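Side-chain contacts in arginyl-tRNA synthetase, putative (Plasmodium falciparum, PDB 5JLD), which probably charges tRNA(Arg) with L-arginine at the expense of ATP, acting as a class I aminoacyl-tRNA synthetase: residues Lys15-Asn20 with Ser75-Thr80; Ala33-Ala38 with Gly43-Asn48; Ser276-Met281 with Asp325-Ala330; Thr284-Leu289 with Phe314-Asn319. All coordinates share one frame; numbering follows the deposited sequence.

Contact 1: residues Lys15-Asn20 with Ser75-Thr80; sequences KTIFQN and SNINET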
loop_
_atom_site.group_PDB
_atom_site.type_symbol
_atom_site.label_atom_id
_atom_site.label_comp_id
_atom_site.label_asym_id
_atom_site.label_seq_id
_atom_site.Cartn_x
_atom_site.Cartn_y
_atom_site.Cartn_z
ATOM N N LYS A 15 21.310 11.326 -5.145
ATOM C CA LYS A 15 21.345 12.057 -3.877
ATOM C C LYS A 15 22.731 11.973 -3.275
ATOM O O LYS A 15 23.284 12.983 -2.842
ATOM C CB LYS A 15 20.306 11.524 -2.874
ATOM C CG LYS A 15 20.224 12.362 -1.608
ATOM C CD LYS A 15 19.403 11.691 -0.505
ATOM C CE LYS A 15 19.728 12.304 0.867
ATOM N NZ LYS A 15 21.210 12.339 1.139
ATOM N N THR A 16 23.295 10.768 -3.262
ATOM C CA THR A 16 24.653 10.586 -2.747
ATOM C C THR A 16 25.697 11.376 -3.565
ATOM O O THR A 16 26.549 12.072 -2.998
ATOM C CB THR A 16 25.049 9.100 -2.728
ATOM O OG1 THR A 16 24.195 8.401 -1.817
ATOM C CG2 THR A 16 26.511 8.937 -2.282
ATOM N N ILE A 17 25.631 11.278 -4.890
ATOM C CA ILE A 17 26.565 12.061 -5.719
ATOM C C ILE A 17 26.542 13.582 -5.374
ATOM O O ILE A 17 27.599 14.231 -5.140
ATOM C CB ILE A 17 26.267 11.820 -7.215
ATOM C CG1 ILE A 17 26.662 10.382 -7.584
ATOM C CG2 ILE A 17 26.957 12.889 -8.134
ATOM C CD1 ILE A 17 26.153 9.933 -8.922
ATOM N N PHE A 18 25.339 14.137 -5.265
ATOM C CA PHE A 18 25.225 15.552 -4.910
ATOM C C PHE A 18 25.697 15.855 -3.485
ATOM O O PHE A 18 26.356 16.874 -3.248
ATOM C CB PHE A 18 23.790 16.040 -5.095
ATOM C CG PHE A 18 23.475 16.414 -6.508
ATOM C CD1 PHE A 18 23.701 17.712 -6.960
ATOM C CD2 PHE A 18 22.987 15.462 -7.402
ATOM C CE1 PHE A 18 23.423 18.057 -8.276
ATOM C CE2 PHE A 18 22.713 15.802 -8.724
ATOM C CZ PHE A 18 22.926 17.103 -9.159
ATOM N N GLN A 19 25.359 14.971 -2.546
ATOM C CA GLN A 19 25.791 15.104 -1.153
ATOM C C GLN A 19 27.310 15.189 -1.068
ATOM O O GLN A 19 27.866 16.053 -0.366
ATOM C CB GLN A 19 25.279 13.920 -0.302
ATOM C CG GLN A 19 25.522 14.080 1.198
ATOM C CD GLN A 19 24.776 15.260 1.783
ATOM O OE1 GLN A 19 23.544 15.279 1.812
ATOM N NE2 GLN A 19 25.518 16.266 2.240
ATOM N N ASN A 20 27.987 14.305 -1.793
ATOM C CA ASN A 20 29.449 14.328 -1.761
ATOM C C ASN A 20 29.965 15.626 -2.382
ATOM O O ASN A 20 30.896 16.245 -1.840
ATOM C CB ASN A 20 30.055 13.117 -2.482
ATOM C CG ASN A 20 29.692 11.773 -1.804
ATOM O OD1 ASN A 20 29.155 11.745 -0.694
ATOM N ND2 ASN A 20 30.006 10.669 -2.476
ATOM N N SER A 75 30.842 21.750 -10.807
ATOM C CA SER A 75 32.275 21.607 -11.051
ATOM C C SER A 75 32.864 20.521 -10.153
ATOM O O SER A 75 33.886 19.919 -10.496
ATOM C CB SER A 75 33.024 22.925 -10.816
ATOM O OG SER A 75 33.239 23.145 -9.422
ATOM N N ASN A 76 32.238 20.259 -9.010
ATOM C CA ASN A 76 32.770 19.160 -8.199
ATOM C C ASN A 76 32.048 17.812 -8.378
ATOM O O ASN A 76 32.215 16.885 -7.570
ATOM C CB ASN A 76 32.800 19.570 -6.729
ATOM C CG ASN A 76 34.081 20.328 -6.370
ATOM O OD1 ASN A 76 35.180 19.956 -6.797
ATOM N ND2 ASN A 76 33.941 21.410 -5.618
ATOM N N ILE A 77 31.283 17.694 -9.462
ATOM C CA ILE A 77 30.676 16.418 -9.845
ATOM C C ILE A 77 31.354 15.843 -11.095
ATOM O O ILE A 77 31.510 16.531 -12.103
ATOM C CB ILE A 77 29.170 16.575 -10.115
ATOM C CG1 ILE A 77 28.422 16.820 -8.804
ATOM C CG2 ILE A 77 28.613 15.349 -10.847
ATOM C CD1 ILE A 77 26.965 17.205 -8.985
ATOM N N ASN A 78 31.763 14.584 -11.026
ATOM C CA ASN A 78 32.382 13.911 -12.169
ATOM C C ASN A 78 31.761 12.524 -12.383
ATOM O O ASN A 78 32.171 11.550 -11.751
ATOM C CB ASN A 78 33.896 13.798 -11.958
ATOM C CG ASN A 78 34.638 13.350 -13.208
ATOM O OD1 ASN A 78 34.215 13.631 -14.333
ATOM N ND2 ASN A 78 35.757 12.653 -13.014
ATOM N N GLU A 79 30.752 12.444 -13.248
ATOM C CA GLU A 79 29.997 11.202 -13.425
ATOM C C GLU A 79 29.704 10.916 -14.891
ATOM O O GLU A 79 29.029 11.701 -15.566
ATOM C CB GLU A 79 28.664 11.244 -12.649
ATOM C CG GLU A 79 28.789 11.521 -11.159
ATOM C CD GLU A 79 29.461 10.390 -10.419
ATOM O OE1 GLU A 79 29.452 9.261 -10.944
ATOM O OE2 GLU A 79 30.022 10.631 -9.328
ATOM N N THR A 80 30.179 9.776 -15.378
ATOM C CA THR A 80 29.929 9.421 -16.767
ATOM C C THR A 80 28.479 9.002 -16.980
ATOM O O THR A 80 28.011 8.972 -18.112
ATOM C CB THR A 80 30.851 8.284 -17.255
ATOM O OG1 THR A 80 30.626 7.106 -16.474
ATOM C CG2 THR A 80 32.318 8.694 -17.146
#
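The 2.9 Å hydrogen bond from Q19 N to K15 O spans the turn of helix 10-25 that presents I17 and F18 to I77 and E79; no hydrogen bond crosses the contact itself, which is made by van der Waals packing, mostly of hydrocarbon. I77 works as a fork. Its CG1 is anti to the carbonyl carbon (chi1 -71°) and the chain runs on extended, carrying CD1 over one face of the F18 ring. This CH-pi contact puts I77 CD1 4.0 Å from the centroid of the F18 ring and displaced toward the rim, with F18 CE1 the nearest carbon at 3.7 Å. The other branch, I77 CG2, faces I17 CG2 at 4.0 Å. E79 reaches I17 from the opposite direction, and a bend at chi2 (-67°) folds its chain against the isoleucine. I17 CD1 consequently lies 3.7 Å from E79 CD, while I17 CG2 is 3.8 Å from E79 CG, and the carboxylate lies against the CG1-CD1 branch of I17. Deeper down, F18 also packs on I93 and V95, and both isoleucines touch F82. Just after helix 66-75, N76 OD1 is hydrogen-bonded to K24 NZ, a second tie to helix 10-25. The result is a helix packed against a four-stranded antiparallel sheet, with the loop into edge strand 82-86 lying along the flank of the helix, in the N-terminal domain of arginyl-tRNA synthetases.

Contact 2: residues Ala33-Ala38 with Gly43-Asn48; sequences AIVTYA and GHYQCN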
loop_
_atom_site.group_PDB
_atom_site.type_symbol
_atom_site.label_atom_id
_atom_site.label_comp_id
_atom_site.label_asym_id
_atom_site.label_seq_id
_atom_site.Cartn_x
_atom_site.Cartn_y
_atom_site.Cartn_z
ATOM N N ALA A 33 21.397 16.747 1.038
ATOM C CA ALA A 33 21.010 16.893 -0.357
ATOM C C ALA A 33 19.613 16.342 -0.568
ATOM O O ALA A 33 19.277 15.273 -0.066
ATOM C CB ALA A 33 21.997 16.189 -1.272
ATOM N N ILE A 34 18.796 17.085 -1.300
ATOM C CA ILE A 34 17.486 16.588 -1.673
ATOM C C ILE A 34 17.388 16.526 -3.192
ATOM O O ILE A 34 17.759 17.464 -3.900
ATOM C CB ILE A 34 16.350 17.446 -1.092
ATOM C CG1 ILE A 34 16.397 17.407 0.439
ATOM C CG2 ILE A 34 15.009 16.934 -1.584
ATOM C CD1 ILE A 34 15.255 18.153 1.118
ATOM N N VAL A 35 16.896 15.396 -3.671
ATOM C CA VAL A 35 16.807 15.115 -5.083
ATOM C C VAL A 35 15.356 14.852 -5.469
ATOM O O VAL A 35 14.648 14.088 -4.807
ATOM C CB VAL A 35 17.717 13.917 -5.445
ATOM C CG1 VAL A 35 17.360 13.327 -6.817
ATOM C CG2 VAL A 35 19.161 14.366 -5.394
ATOM N N THR A 36 14.916 15.529 -6.520
ATOM C CA THR A 36 13.590 15.329 -7.086
ATOM C C THR A 36 13.686 15.015 -8.568
ATOM O O THR A 36 14.777 14.890 -9.123
ATOM C CB THR A 36 12.684 16.574 -6.929
ATOM O OG1 THR A 36 13.203 17.636 -7.736
ATOM C CG2 THR A 36 12.589 17.021 -5.481
ATOM N N TYR A 37 12.529 14.888 -9.199
ATOM C CA TYR A 37 12.455 14.690 -10.630
ATOM C C TYR A 37 12.459 16.049 -11.253
ATOM O O TYR A 37 11.948 17.003 -10.676
ATOM C CB TYR A 37 11.197 13.921 -11.048
ATOM C CG TYR A 37 11.159 12.510 -10.525
ATOM C CD1 TYR A 37 12.193 11.633 -10.799
ATOM C CD2 TYR A 37 10.080 12.047 -9.766
ATOM C CE1 TYR A 37 12.178 10.336 -10.325
ATOM C CE2 TYR A 37 10.045 10.745 -9.298
ATOM C CZ TYR A 37 11.101 9.898 -9.582
ATOM O OH TYR A 37 11.098 8.609 -9.131
ATOM N N ALA A 38 13.073 16.141 -12.418
ATOM C CA ALA A 38 13.035 17.372 -13.182
ATOM C C ALA A 38 11.841 17.294 -14.111
ATOM O O ALA A 38 11.273 16.212 -14.313
ATOM C CB ALA A 38 14.323 17.564 -13.967
ATOM N N GLY A 43 15.058 17.772 -18.081
ATOM C CA GLY A 43 15.976 16.842 -17.453
ATOM C C GLY A 43 15.305 15.596 -16.917
ATOM O O GLY A 43 14.122 15.365 -17.169
ATOM N N HIS A 44 16.073 14.799 -16.177
ATOM C CA HIS A 44 15.557 13.593 -15.546
ATOM C C HIS A 44 15.436 13.799 -14.035
ATOM O O HIS A 44 14.354 13.635 -13.452
ATOM C CB HIS A 44 16.456 12.395 -15.866
ATOM C CG HIS A 44 16.516 12.059 -17.324
ATOM N ND1 HIS A 44 17.441 11.185 -17.856
ATOM C CD2 HIS A 44 15.750 12.474 -18.369
ATOM C CE1 HIS A 44 17.244 11.072 -19.154
ATOM N NE2 HIS A 44 16.220 11.840 -19.490
ATOM N N TYR A 45 16.547 14.157 -13.404
ATOM C CA TYR A 45 16.527 14.441 -11.973
ATOM C C TYR A 45 17.024 15.860 -11.741
ATOM O O TYR A 45 17.559 16.502 -12.646
ATOM C CB TYR A 45 17.386 13.434 -11.190
ATOM C CG TYR A 45 16.770 12.056 -11.057
ATOM C CD1 TYR A 45 16.838 11.156 -12.103
ATOM C CD2 TYR A 45 16.130 11.657 -9.879
ATOM C CE1 TYR A 45 16.279 9.901 -12.011
ATOM C CE2 TYR A 45 15.571 10.379 -9.762
ATOM C CZ TYR A 45 15.654 9.512 -10.845
ATOM O OH TYR A 45 15.125 8.254 -10.790
ATOM N N GLN A 46 16.873 16.326 -10.511
ATOM C CA GLN A 46 17.129 17.702 -10.159
ATOM C C GLN A 46 17.466 17.847 -8.678
ATOM O O GLN A 46 16.925 17.123 -7.842
ATOM C CB GLN A 46 15.906 18.530 -10.499
ATOM C CG GLN A 46 15.825 19.879 -9.838
ATOM C CD GLN A 46 14.685 20.669 -10.414
ATOM O OE1 GLN A 46 14.247 20.396 -11.536
ATOM N NE2 GLN A 46 14.164 21.626 -9.643
ATOM N N CYS A 47 18.363 18.773 -8.358
ATOM C CA CYS A 47 18.745 19.039 -6.981
ATOM C C CYS A 47 18.725 20.536 -6.738
ATOM O O CYS A 47 19.277 21.312 -7.522
ATOM C CB CYS A 47 20.123 18.460 -6.670
ATOM S SG CYS A 47 20.796 19.025 -5.082
ATOM N N ASN A 48 18.084 20.941 -5.647
ATOM C CA ASN A 48 17.788 22.343 -5.405
ATOM C C ASN A 48 18.617 22.983 -4.298
ATOM O O ASN A 48 18.417 24.166 -3.975
ATOM C CB ASN A 48 16.293 22.504 -5.091
ATOM C CG ASN A 48 15.446 22.594 -6.350
ATOM O OD1 ASN A 48 15.447 21.690 -7.178
ATOM N ND2 ASN A 48 14.738 23.700 -6.506
#
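Y37 and Y45 lie side by side in the tightly packed part of the contact, pointing the same way, with Y37 CE1 3.4 Å from Y45 CE2. The planes meet obliquely at 54°: Y37 CD1 stands over one face of Y45, toward its rim, whereas Y45 OH is at the edge of the Y37 ring. Both hydroxyls are hydrogen-bonded to D524 OD2 in the anticodon-binding domain, which ties down the polar ends, and K521 adds a cation-pi contact to the Y37 ring. Y45 also receives V35 CG1, 3.7 Å from Y45 CD2, and packs with C47 toward helix 10-25. T36 and Q46 form the looser, more solvent-exposed side. They run alongside each other, and between the side chains the nearest approach is T36 OG1 to Q46 CB, 4.0 Å. The extended Q46 chain lays OE1 against A38 and sends NE2 to N48 OD1, a 2.8 Å bond in the planes of both amides. Beneath these two residues the backbone is well joined: T36 and Q46 form a hydrogen-bonded pair, T36 N to Q46 O and Q46 N to T36 O, both 2.9 Å. A38 N adds a 3.0 Å bond to H44 O near the turn. The whole is an antiparallel beta hairpin at the sheet edge, with a classic beta bulge where H44 and Y45 both face V95.

Contact 3: residues Ser276-Met281 with Asp325-Ala330; sequences SFYVPM and DSTDVA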
loop_
_atom_site.group_PDB
_atom_site.type_symbol
_atom_site.label_atom_id
_atom_site.label_comp_id
_atom_site.label_asym_id
_atom_site.label_seq_id
_atom_site.Cartn_x
_atom_site.Cartn_y
_atom_site.Cartn_z
ATOM N N SER A 276 -11.162 -10.264 21.125
ATOM C CA SER A 276 -11.258 -11.367 22.094
ATOM C C SER A 276 -9.888 -11.966 22.381
ATOM O O SER A 276 -9.580 -12.309 23.529
ATOM C CB SER A 276 -12.205 -12.465 21.589
ATOM O OG SER A 276 -11.691 -13.111 20.428
ATOM N N PHE A 277 -9.061 -12.040 21.335
ATOM C CA PHE A 277 -7.726 -12.634 21.432
ATOM C C PHE A 277 -6.896 -11.984 22.532
ATOM O O PHE A 277 -6.062 -12.641 23.154
ATOM C CB PHE A 277 -6.982 -12.546 20.085
ATOM C CG PHE A 277 -5.579 -13.121 20.120
ATOM C CD1 PHE A 277 -5.362 -14.485 19.941
ATOM C CD2 PHE A 277 -4.484 -12.303 20.342
ATOM C CE1 PHE A 277 -4.072 -15.023 19.975
ATOM C CE2 PHE A 277 -3.186 -12.837 20.387
ATOM C CZ PHE A 277 -2.982 -14.200 20.200
ATOM N N TYR A 278 -7.129 -10.704 22.800
ATOM C CA TYR A 278 -6.272 -10.038 23.774
ATOM C C TYR A 278 -6.839 -10.074 25.189
ATOM O O TYR A 278 -6.136 -9.771 26.154
ATOM C CB TYR A 278 -6.013 -8.605 23.333
ATOM C CG TYR A 278 -5.414 -8.558 21.942
ATOM C CD1 TYR A 278 -4.037 -8.715 21.748
ATOM C CD2 TYR A 278 -6.222 -8.377 20.824
ATOM C CE1 TYR A 278 -3.466 -8.669 20.462
ATOM C CE2 TYR A 278 -5.674 -8.333 19.538
ATOM C CZ TYR A 278 -4.291 -8.486 19.365
ATOM O OH TYR A 278 -3.759 -8.453 18.102
ATOM N N VAL A 279 -8.104 -10.460 25.301
ATOM C CA VAL A 279 -8.782 -10.405 26.582
ATOM C C VAL A 279 -8.008 -11.126 27.720
ATOM O O VAL A 279 -7.880 -10.567 28.806
ATOM C CB VAL A 279 -10.220 -10.958 26.441
ATOM C CG1 VAL A 279 -10.865 -11.213 27.810
ATOM C CG2 VAL A 279 -11.057 -9.973 25.605
ATOM N N PRO A 280 -7.437 -12.324 27.465
ATOM C CA PRO A 280 -6.707 -12.968 28.577
ATOM C C PRO A 280 -5.359 -12.331 28.961
ATOM O O PRO A 280 -4.714 -12.862 29.854
ATOM C CB PRO A 280 -6.447 -14.388 28.057
ATOM C CG PRO A 280 -7.394 -14.572 26.898
ATOM C CD PRO A 280 -7.527 -13.212 26.292
ATOM N N MET A 281 -4.916 -11.256 28.320
ATOM C CA MET A 281 -3.640 -10.675 28.729
ATOM C C MET A 281 -3.778 -9.224 29.205
ATOM O O MET A 281 -2.800 -8.616 29.674
ATOM C CB MET A 281 -2.613 -10.790 27.598
ATOM C CG MET A 281 -2.874 -9.967 26.353
ATOM S SD MET A 281 -1.686 -10.351 25.016
ATOM C CE MET A 281 -2.328 -11.928 24.430
ATOM N N ASP A 325 -9.870 1.783 25.591
ATOM C CA ASP A 325 -8.614 1.953 24.859
ATOM C C ASP A 325 -7.589 0.868 25.220
ATOM O O ASP A 325 -6.474 0.853 24.688
ATOM C CB ASP A 325 -8.040 3.350 25.131
ATOM C CG ASP A 325 -8.888 4.446 24.519
ATOM O OD1 ASP A 325 -9.242 4.295 23.335
ATOM O OD2 ASP A 325 -9.233 5.428 25.224
ATOM N N SER A 326 -7.977 -0.037 26.121
ATOM C CA SER A 326 -7.060 -1.052 26.653
ATOM C C SER A 326 -6.714 -2.110 25.605
ATOM O O SER A 326 -5.571 -2.576 25.521
ATOM C CB SER A 326 -7.663 -1.718 27.894
ATOM O OG SER A 326 -8.943 -2.272 27.616
ATOM N N THR A 327 -7.686 -2.471 24.776
ATOM C CA THR A 327 -7.425 -3.455 23.720
ATOM C C THR A 327 -6.365 -2.983 22.703
ATOM O O THR A 327 -5.505 -3.766 22.299
ATOM C CB THR A 327 -8.720 -3.825 22.960
ATOM O OG1 THR A 327 -9.632 -4.470 23.859
ATOM C CG2 THR A 327 -8.419 -4.764 21.794
ATOM N N ASP A 328 -6.403 -1.722 22.284
ATOM C CA ASP A 328 -5.432 -1.276 21.256
ATOM C C ASP A 328 -4.007 -1.276 21.826
ATOM O O ASP A 328 -3.044 -1.761 21.199
ATOM C CB ASP A 328 -5.795 0.108 20.736
ATOM C CG ASP A 328 -7.045 0.102 19.873
ATOM O OD1 ASP A 328 -7.385 -0.953 19.303
ATOM O OD2 ASP A 328 -7.678 1.167 19.747
ATOM N N VAL A 329 -3.906 -0.793 23.062
ATOM C CA VAL A 329 -2.637 -0.766 23.773
ATOM C C VAL A 329 -2.092 -2.189 23.949
ATOM O O VAL A 329 -0.911 -2.435 23.696
ATOM C CB VAL A 329 -2.787 -0.057 25.144
ATOM C CG1 VAL A 329 -1.483 -0.118 25.927
ATOM C CG2 VAL A 329 -3.217 1.401 24.932
ATOM N N ALA A 330 -2.958 -3.125 24.350
ATOM C CA ALA A 330 -2.540 -4.518 24.520
ATOM C C ALA A 330 -2.105 -5.116 23.198
ATOM O O ALA A 330 -1.122 -5.851 23.146
ATOM C CB ALA A 330 -3.680 -5.384 25.148
#
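The Y278 ring lies between two different neighbours. F277 CD2 stands 3.7 Å above the plane of the Y278 ring, over the centre of one face, and Y278 CE1 in turn lies at the edge of the F277 ring, in its plane. From the opposite side of Y278 come T327 CG2 and A330 O, both approaching obliquely. The setting is the catalytic domain of a class I synthetase, built round a Rossmann-like parallel sheet. The two segments fall between its strands 271-272 and 343-349, consistent with the place where this class inserts its connective polypeptide.

No hydrogen bond joins the segments, and the packing is modest: the side chains of Y278 and A330 come closest at 4.4 Å, CB to CB. Y278 is nevertheless buried; its side chain also touches V273 and, farther along helix 326-337, A331 and R335. The loop that carries it is coiled into a helix-like turn, where M281 N is hydrogen-bonded to Y278 O at 2.9 Å. F277, whose ring edge lies over Y278, also meets Y334 edge-to-face, so consecutive aromatic residues are both engaged with the same helix. That helix is itself anchored through D328 OD2, hydrogen-bonded to H355 NE2 of helix 353-364, and A330 is further covered by L282 and V285 of helix 282-292. At the start of helix 326-337, T327 holds its methyl opposite the backbone N and its hydroxyl beside it (chi1 -64°), which presents T327 CG2 to the ring carbon Y278 CD2 at 4.3 Å.

Contact 4: residues Thr284-Leu289 with Phe314-Asn319; sequences TVLDLL and FLQKSN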
loop_
_atom_site.group_PDB
_atom_site.type_symbol
_atom_site.label_atom_id
_atom_site.label_comp_id
_atom_site.label_asym_id
_atom_site.label_seq_id
_atom_site.Cartn_x
_atom_site.Cartn_y
_atom_site.Cartn_z
ATOM N N THR A 284 -2.422 -8.310 32.617
ATOM C CA THR A 284 -0.973 -8.269 32.492
ATOM C C THR A 284 -0.565 -6.903 31.908
ATOM O O THR A 284 0.266 -6.180 32.489
ATOM C CB THR A 284 -0.451 -9.429 31.607
ATOM O OG1 THR A 284 -0.508 -10.651 32.348
ATOM C CG2 THR A 284 0.986 -9.196 31.150
ATOM N N VAL A 285 -1.220 -6.500 30.825
ATOM C CA VAL A 285 -0.780 -5.267 30.171
ATOM C C VAL A 285 -0.990 -4.126 31.153
ATOM O O VAL A 285 -0.089 -3.291 31.337
ATOM C CB VAL A 285 -1.508 -4.997 28.826
ATOM C CG1 VAL A 285 -1.089 -3.637 28.246
ATOM C CG2 VAL A 285 -1.165 -6.086 27.820
ATOM N N LEU A 286 -2.108 -4.162 31.889
ATOM C CA LEU A 286 -2.403 -3.001 32.716
ATOM C C LEU A 286 -1.409 -3.016 33.857
ATOM O O LEU A 286 -0.893 -1.953 34.252
ATOM C CB LEU A 286 -3.840 -3.003 33.214
ATOM C CG LEU A 286 -4.876 -2.593 32.163
ATOM C CD1 LEU A 286 -6.202 -2.353 32.823
ATOM C CD2 LEU A 286 -4.442 -1.349 31.370
ATOM N N ASP A 287 -1.069 -4.235 34.305
ATOM C CA ASP A 287 -0.145 -4.383 35.424
ATOM C C ASP A 287 1.139 -3.721 35.005
ATOM O O ASP A 287 1.677 -2.881 35.743
ATOM C CB ASP A 287 0.066 -5.854 35.799
ATOM C CG ASP A 287 -1.080 -6.408 36.641
ATOM O OD1 ASP A 287 -1.811 -5.592 37.245
ATOM O OD2 ASP A 287 -1.261 -7.646 36.685
ATOM N N LEU A 288 1.556 -4.004 33.767
ATOM C CA LEU A 288 2.831 -3.463 33.299
ATOM C C LEU A 288 2.761 -1.945 33.338
ATOM O O LEU A 288 3.639 -1.288 33.916
ATOM C CB LEU A 288 3.171 -3.968 31.890
ATOM C CG LEU A 288 3.682 -5.423 31.914
ATOM C CD1 LEU A 288 3.889 -5.947 30.500
ATOM C CD2 LEU A 288 4.971 -5.567 32.733
ATOM N N LEU A 289 1.669 -1.397 32.801
ATOM C CA LEU A 289 1.542 0.046 32.727
ATOM C C LEU A 289 1.503 0.643 34.124
ATOM O O LEU A 289 2.110 1.684 34.366
ATOM C CB LEU A 289 0.305 0.434 31.931
ATOM C CG LEU A 289 0.567 0.214 30.441
ATOM C CD1 LEU A 289 -0.713 0.323 29.644
ATOM C CD2 LEU A 289 1.622 1.214 29.939
ATOM N N PHE A 314 -8.383 5.877 27.815
ATOM C CA PHE A 314 -9.058 5.309 28.984
ATOM C C PHE A 314 -8.710 3.816 29.095
ATOM O O PHE A 314 -9.072 3.008 28.235
ATOM C CB PHE A 314 -10.568 5.552 28.894
ATOM C CG PHE A 314 -10.940 7.025 28.880
ATOM C CD1 PHE A 314 -10.807 7.780 27.718
ATOM C CD2 PHE A 314 -11.412 7.651 30.026
ATOM C CE1 PHE A 314 -11.138 9.128 27.699
ATOM C CE2 PHE A 314 -11.748 9.008 30.015
ATOM C CZ PHE A 314 -11.611 9.744 28.851
ATOM N N LEU A 315 -7.961 3.470 30.135
ATOM C CA LEU A 315 -7.404 2.123 30.255
ATOM C C LEU A 315 -8.096 1.282 31.336
ATOM O O LEU A 315 -8.266 0.078 31.176
ATOM C CB LEU A 315 -5.898 2.208 30.512
ATOM C CG LEU A 315 -5.177 2.983 29.391
ATOM C CD1 LEU A 315 -3.678 3.080 29.618
ATOM C CD2 LEU A 315 -5.458 2.339 28.047
ATOM N N GLN A 316 -8.504 1.911 32.433
ATOM C CA GLN A 316 -9.325 1.203 33.410
ATOM C C GLN A 316 -10.495 2.088 33.809
ATOM O O GLN A 316 -10.294 3.250 34.125
ATOM C CB GLN A 316 -8.502 0.791 34.640
ATOM C CG GLN A 316 -9.331 0.125 35.768
ATOM C CD GLN A 316 -8.462 -0.530 36.857
ATOM O OE1 GLN A 316 -7.508 -1.268 36.565
ATOM N NE2 GLN A 316 -8.799 -0.262 38.118
ATOM N N LYS A 317 -11.709 1.532 33.777
ATOM C CA LYS A 317 -12.930 2.244 34.165
ATOM C C LYS A 317 -13.055 2.497 35.670
ATOM O O LYS A 317 -12.248 2.022 36.476
ATOM C CB LYS A 317 -14.170 1.464 33.727
ATOM C CG LYS A 317 -14.321 1.263 32.246
ATOM C CD LYS A 317 -15.527 0.375 31.996
ATOM C CE LYS A 317 -15.679 0.050 30.521
ATOM N NZ LYS A 317 -16.793 -0.919 30.306
ATOM N N SER A 318 -14.108 3.228 36.027
ATOM C CA SER A 318 -14.488 3.464 37.417
ATOM C C SER A 318 -14.875 2.182 38.142
ATOM O O SER A 318 -14.682 2.078 39.352
ATOM C CB SER A 318 -15.649 4.454 37.487
ATOM O OG SER A 318 -15.288 5.689 36.908
ATOM N N ASN A 319 -15.439 1.220 37.412
ATOM C CA ASN A 319 -15.762 -0.081 38.001
ATOM C C ASN A 319 -14.493 -0.767 38.477
ATOM O O ASN A 319 -14.428 -1.305 39.575
ATOM C CB ASN A 319 -16.472 -1.003 37.001
ATOM C CG ASN A 319 -17.384 -0.259 36.047
ATOM O OD1 ASN A 319 -18.034 0.720 36.416
ATOM N ND2 ASN A 319 -17.423 -0.716 34.798
#
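L286 and L315 meet with the same first torsion: in each, CG is anti to the carbonyl carbon and beside the backbone N (chi1 -77° in L286, -58° in L315). The leucine side chains lean across one another at a slant. L286 divides its two methyl groups between targets, with L286 CD2 3.9 Å from L315 CB and L286 CD1 3.6 Å from L315 O, the latter a packing contact of a methyl on a carbonyl oxygen. One helical turn on, L289 crosses L315 at about a right angle, and L289 CD1 reaches L315 CD1 at 4.0 Å. L315 therefore fits against two leucines of the same helix face, one at its CB and the other at its tip.

Q316 adds a thinner contact. Its chain is extended beyond CG and brings Q316 OE1 to 4.1 Å from L286 CD1, while the polar partner of that oxygen is K290 NZ, to which it is hydrogen-bonded. Two successive strand residues can both direct their CB toward the helix because L315 and Q316 form a classic beta bulge opposite I302. No hydrogen bond links the segments, and the three leucines are buried.

Helix 282-292 thus runs across the end of strand 313-316, the local axes 9.9 Å apart and inclined at 104°. L295 closes over L289 and L315 from the following loop, and V329 of helix 326-337 packs on L289, so the helix packs against both helix 326-337 and the three-stranded antiparallel sheet of 296-298, 301-304 and 313-316.

From the N terminus, helix 10-25 opens contact 1, which closes only at the loop after helix 66-75; the hairpin of contact 2 forms wholly within that interval. The two touch, Q19 OE1 lying 2.7 Å from A33 N in a probable hydrogen bond, so helix, hairpin and loop make one N-terminal unit. The same pattern recurs in the catalytic domain: contact 3 opens before helix 282-292 and closes on helix 326-337, with contact 4 inside it. These also touch, through a probable 2.8 Å hydrogen bond between D325 OD2 and F314 N. The two groups follow in series without crossing, their nearest atoms about 34 Å apart.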